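Local coordinates for imelysin-like protein (Psychrobacter arcticus, PDB 3PF0), which is of unknown function but belongs to the imelysin-like family and has been classed as a putative metalloendopeptidase of the M75 type, at residues L146-L158 with A183-A195. Sequence-based numbering, arbitrary orientation.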
loop_
_atom_site.group_PDB
_atom_site.type_symbol
_atom_site.label_atom_id
_atom_site.label_comp_id
_atom_site.label_asym_id
_atom_site.label_seq_id
_atom_site.Cartn_x
_atom_site.Cartn_y
_atom_site.Cartn_z
ATOM N N LEU A 146 5.541 -24.282 -6.807
ATOM C CA LEU A 146 5.802 -23.665 -8.104
ATOM C C LEU A 146 7.295 -23.727 -8.468
ATOM O O LEU A 146 7.610 -24.039 -9.613
ATOM C CB LEU A 146 5.291 -22.207 -8.131
ATOM C CG LEU A 146 5.393 -21.472 -9.474
ATOM C CD1 LEU A 146 4.284 -21.865 -10.406
ATOM C CD2 LEU A 146 5.392 -19.989 -9.284
ATOM N N ILE A 147 8.198 -23.460 -7.503
ATOM C CA ILE A 147 9.649 -23.470 -7.722
ATOM C C ILE A 147 10.121 -24.913 -8.035
ATOM O O ILE A 147 10.924 -25.090 -8.956
ATOM C CB ILE A 147 10.408 -22.815 -6.524
ATOM C CG1 ILE A 147 10.010 -21.325 -6.386
ATOM C CG2 ILE A 147 11.936 -22.973 -6.652
ATOM C CD1 ILE A 147 10.407 -20.636 -5.114
ATOM N N THR A 148 9.591 -25.930 -7.312
ATOM C CA THR A 148 9.920 -27.342 -7.543
ATOM C C THR A 148 9.472 -27.741 -8.957
ATOM O O THR A 148 10.218 -28.416 -9.672
ATOM C CB THR A 148 9.275 -28.235 -6.455
ATOM O OG1 THR A 148 9.748 -27.843 -5.170
ATOM C CG2 THR A 148 9.565 -29.715 -6.649
ATOM N N ALA A 149 8.264 -27.303 -9.360
ATOM C CA ALA A 149 7.683 -27.610 -10.662
ATOM C C ALA A 149 8.374 -26.847 -11.802
ATOM O O ALA A 149 8.468 -27.379 -12.909
ATOM C CB ALA A 149 6.193 -27.303 -10.652
ATOM N N ASN A 150 8.858 -25.617 -11.541
ATOM C CA ASN A 150 9.514 -24.797 -12.570
ATOM C C ASN A 150 10.874 -24.257 -12.093
ATOM O O ASN A 150 10.946 -23.118 -11.615
ATOM C CB ASN A 150 8.618 -23.638 -13.003
ATOM C CG ASN A 150 7.223 -24.039 -13.372
ATOM O OD1 ASN A 150 6.360 -24.236 -12.506
ATOM N ND2 ASN A 150 6.980 -24.171 -14.666
ATOM N N PRO A 151 11.971 -25.039 -12.234
ATOM C CA PRO A 151 13.287 -24.538 -11.790
ATOM C C PRO A 151 13.859 -23.465 -12.722
ATOM O O PRO A 151 14.751 -22.720 -12.321
ATOM C CB PRO A 151 14.170 -25.795 -11.778
ATOM C CG PRO A 151 13.240 -26.957 -12.047
ATOM C CD PRO A 151 12.076 -26.407 -12.780
ATOM N N ALA A 152 13.348 -23.399 -13.961
ATOM C CA ALA A 152 13.730 -22.437 -14.998
ATOM C C ALA A 152 12.517 -21.546 -15.351
ATOM O O ALA A 152 12.177 -21.344 -16.522
ATOM C CB ALA A 152 14.247 -23.177 -16.230
ATOM N N LEU A 153 11.860 -21.031 -14.310
ATOM C CA LEU A 153 10.693 -20.168 -14.425
ATOM C C LEU A 153 11.050 -18.840 -15.096
ATOM O O LEU A 153 12.125 -18.281 -14.854
ATOM C CB LEU A 153 10.124 -19.921 -13.012
ATOM C CG LEU A 153 8.765 -19.220 -12.880
ATOM C CD1 LEU A 153 7.633 -20.026 -13.514
ATOM C CD2 LEU A 153 8.454 -18.963 -11.429
ATOM N N THR A 154 10.159 -18.357 -15.963
ATOM C CA THR A 154 10.333 -17.061 -16.616
ATOM C C THR A 154 9.268 -16.115 -16.074
ATOM O O THR A 154 8.237 -16.579 -15.589
ATOM C CB THR A 154 10.265 -17.162 -18.148
ATOM O OG1 THR A 154 8.937 -17.517 -18.517
ATOM C CG2 THR A 154 11.275 -18.146 -18.738
ATOM N N ALA A 155 9.509 -14.793 -16.180
ATOM C CA ALA A 155 8.567 -13.746 -15.775
ATOM C C ALA A 155 7.217 -13.884 -16.487
ATOM O O ALA A 155 6.176 -13.739 -15.853
ATOM C CB ALA A 155 9.159 -12.389 -16.084
ATOM N N GLU A 156 7.240 -14.188 -17.803
ATOM C CA GLU A 156 6.047 -14.298 -18.655
ATOM C C GLU A 156 5.187 -15.492 -18.262
ATOM O O GLU A 156 3.965 -15.415 -18.347
ATOM C CB GLU A 156 6.434 -14.379 -20.143
ATOM C CG GLU A 156 7.235 -13.184 -20.653
ATOM C CD GLU A 156 8.709 -13.129 -20.279
ATOM O OE1 GLU A 156 9.281 -14.181 -19.911
ATOM O OE2 GLU A 156 9.283 -12.018 -20.320
ATOM N N GLN A 157 5.815 -16.567 -17.786
ATOM C CA GLN A 157 5.122 -17.785 -17.357
ATOM C C GLN A 157 4.228 -17.558 -16.142
ATOM O O GLN A 157 3.205 -18.222 -16.027
ATOM C CB GLN A 157 6.131 -18.887 -17.049
ATOM C CG GLN A 157 6.572 -19.656 -18.290
ATOM C CD GLN A 157 7.490 -20.798 -17.939
ATOM O OE1 GLN A 157 8.355 -20.699 -17.065
ATOM N NE2 GLN A 157 7.317 -21.908 -18.623
ATOM N N LEU A 158 4.592 -16.609 -15.261
ATOM C CA LEU A 158 3.835 -16.262 -14.051
ATOM C C LEU A 158 2.456 -15.657 -14.341
ATOM O O LEU A 158 1.562 -15.783 -13.494
ATOM C CB LEU A 158 4.633 -15.301 -13.189
ATOM C CG LEU A 158 5.773 -15.933 -12.405
ATOM C CD1 LEU A 158 6.664 -14.883 -11.850
ATOM C CD2 LEU A 158 5.251 -16.815 -11.267
ATOM N N ALA A 183 19.761 -22.186 -7.360
ATOM C CA ALA A 183 19.502 -21.800 -8.748
ATOM C C ALA A 183 17.992 -21.611 -9.066
ATOM O O ALA A 183 17.631 -20.597 -9.673
ATOM C CB ALA A 183 20.119 -22.811 -9.700
ATOM N N GLY A 184 17.146 -22.564 -8.641
ATOM C CA GLY A 184 15.700 -22.515 -8.847
ATOM C C GLY A 184 15.028 -21.373 -8.105
ATOM O O GLY A 184 14.193 -20.666 -8.679
ATOM N N GLN A 185 15.413 -21.158 -6.824
ATOM C CA GLN A 185 14.882 -20.061 -6.007
ATOM C C GLN A 185 15.303 -18.691 -6.583
ATOM O O GLN A 185 14.522 -17.745 -6.559
ATOM C CB GLN A 185 15.330 -20.200 -4.549
ATOM C CG GLN A 185 14.456 -21.169 -3.768
ATOM C CD GLN A 185 15.177 -21.835 -2.618
ATOM O OE1 GLN A 185 16.390 -21.669 -2.394
ATOM N NE2 GLN A 185 14.432 -22.623 -1.866
ATOM N N CYS A 186 16.519 -18.625 -7.146
ATOM C CA CYS A 186 17.087 -17.450 -7.803
ATOM C C CYS A 186 16.284 -17.070 -9.046
ATOM O O CYS A 186 15.974 -15.891 -9.238
ATOM C CB CYS A 186 18.544 -17.703 -8.148
ATOM S SG CYS A 186 19.694 -16.786 -7.110
ATOM N N ALA A 187 15.915 -18.084 -9.863
ATOM C CA ALA A 187 15.125 -17.917 -11.081
ATOM C C ALA A 187 13.743 -17.381 -10.740
ATOM O O ALA A 187 13.211 -16.574 -11.501
ATOM C CB ALA A 187 15.015 -19.238 -11.842
ATOM N N TYR A 188 13.175 -17.807 -9.593
ATOM C CA TYR A 188 11.862 -17.353 -9.142
ATOM C C TYR A 188 11.895 -15.875 -8.743
ATOM O O TYR A 188 10.973 -15.146 -9.081
ATOM C CB TYR A 188 11.316 -18.208 -7.958
ATOM C CG TYR A 188 10.047 -17.617 -7.370
ATOM C CD1 TYR A 188 8.798 -17.923 -7.905
ATOM C CD2 TYR A 188 10.105 -16.657 -6.355
ATOM C CE1 TYR A 188 7.640 -17.310 -7.431
ATOM C CE2 TYR A 188 8.953 -16.036 -5.878
ATOM C CZ TYR A 188 7.721 -16.377 -6.410
ATOM O OH TYR A 188 6.590 -15.755 -5.946
ATOM N N VAL A 189 12.906 -15.456 -7.965
ATOM C CA VAL A 189 13.025 -14.091 -7.440
ATOM C C VAL A 189 13.176 -13.117 -8.611
ATOM O O VAL A 189 12.542 -12.058 -8.602
ATOM C CB VAL A 189 14.167 -13.978 -6.380
ATOM C CG1 VAL A 189 14.499 -12.521 -6.041
ATOM C CG2 VAL A 189 13.807 -14.767 -5.111
HETATM N N MSE A 190 13.950 -13.511 -9.637
HETATM C CA MSE A 190 14.137 -12.715 -10.851
HETATM C C MSE A 190 12.848 -12.647 -11.655
HETATM O O MSE A 190 12.465 -11.556 -12.088
HETATM C CB MSE A 190 15.263 -13.292 -11.709
HETATM C CG MSE A 190 16.655 -13.029 -11.144
HETATM SE SE MSE A 190 17.987 -14.026 -12.149
HETATM C CE MSE A 190 17.863 -13.075 -13.871
ATOM N N SER A 191 12.152 -13.799 -11.815
ATOM C CA SER A 191 10.879 -13.880 -12.558
ATOM C C SER A 191 9.772 -13.081 -11.880
ATOM O O SER A 191 9.079 -12.328 -12.558
ATOM C CB SER A 191 10.424 -15.329 -12.704
ATOM O OG SER A 191 11.321 -16.036 -13.537
ATOM N N ALA A 192 9.606 -13.240 -10.546
ATOM C CA ALA A 192 8.551 -12.549 -9.815
ATOM C C ALA A 192 8.779 -11.050 -9.752
ATOM O O ALA A 192 7.833 -10.317 -9.968
ATOM C CB ALA A 192 8.388 -13.137 -8.418
ATOM N N SER A 193 10.013 -10.580 -9.502
ATOM C CA SER A 193 10.299 -9.141 -9.456
ATOM C C SER A 193 10.157 -8.508 -10.872
ATOM O O SER A 193 9.610 -7.404 -11.000
ATOM C CB SER A 193 11.670 -8.867 -8.835
ATOM O OG SER A 193 12.702 -9.602 -9.468
ATOM N N SER A 194 10.534 -9.251 -11.930
ATOM C CA SER A 194 10.366 -8.812 -13.324
ATOM C C SER A 194 8.877 -8.714 -13.694
ATOM O O SER A 194 8.467 -7.714 -14.291
ATOM C CB SER A 194 11.070 -9.766 -14.283
ATOM O OG SER A 194 10.788 -9.466 -15.643
ATOM N N ALA A 195 8.068 -9.747 -13.341
ATOM C CA ALA A 195 6.630 -9.739 -13.622
ATOM C C ALA A 195 5.961 -8.601 -12.861
ATOM O O ALA A 195 5.094 -7.929 -13.410
ATOM C CB ALA A 195 6.002 -11.077 -13.254
HETATM O O HOH W 1 12.066 -21.009 -10.328
#
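Ile147, Leu153 and Leu146 gather round Tyr188 and make one apolar patch of this contact. Ile147 crosses Tyr188 at about a right angle. Its CG1 lies 3.7 Å from Tyr188 CB, and its CD1 comes obliquely to the start of the ring. With CG1 anti to the carbonyl carbon (chi1 -63°), CG2 is left to rest on the backbone of Gly184. Leu153 runs alongside Tyr188, with CD2 3.7 Å from CD1 of the ring, while Leu146 CD2 meets the ring edge at CE1. An alanine at Ile147 would remove CG1, CG2 and CD1 and would probably leave a gap beside Tyr188 CB and over Gly184. Tyr188 OH bonds to Val165 O, which fixes the polar end of the ring.

Further along helix 183-214, Ala155 CB packs 3.4 Å from Ser194 OG, and Leu158 CD1 lies 3.6 Å from Ser191 O. Both also touch Ala195 CB. Disulfide Cys186-Cys85 ties this helix to the residue just after helix 48-84.

The polar links are few. A water donates to Asn150 O and Gly184 O, at 2.7 Å each, and bridges the residue just after helix 138-149 to the first turn of helix 183-214. Ser191 OG sits 2.7 Å from Leu153 O and 2.8 Å from Ala187 O; its one proton could serve either. The chemistry implies that helix 138-149 and the loop after it are held on helix 183-214 mainly by apolar packing, supplemented by a bridging water and perhaps the Ser191 hydroxyl.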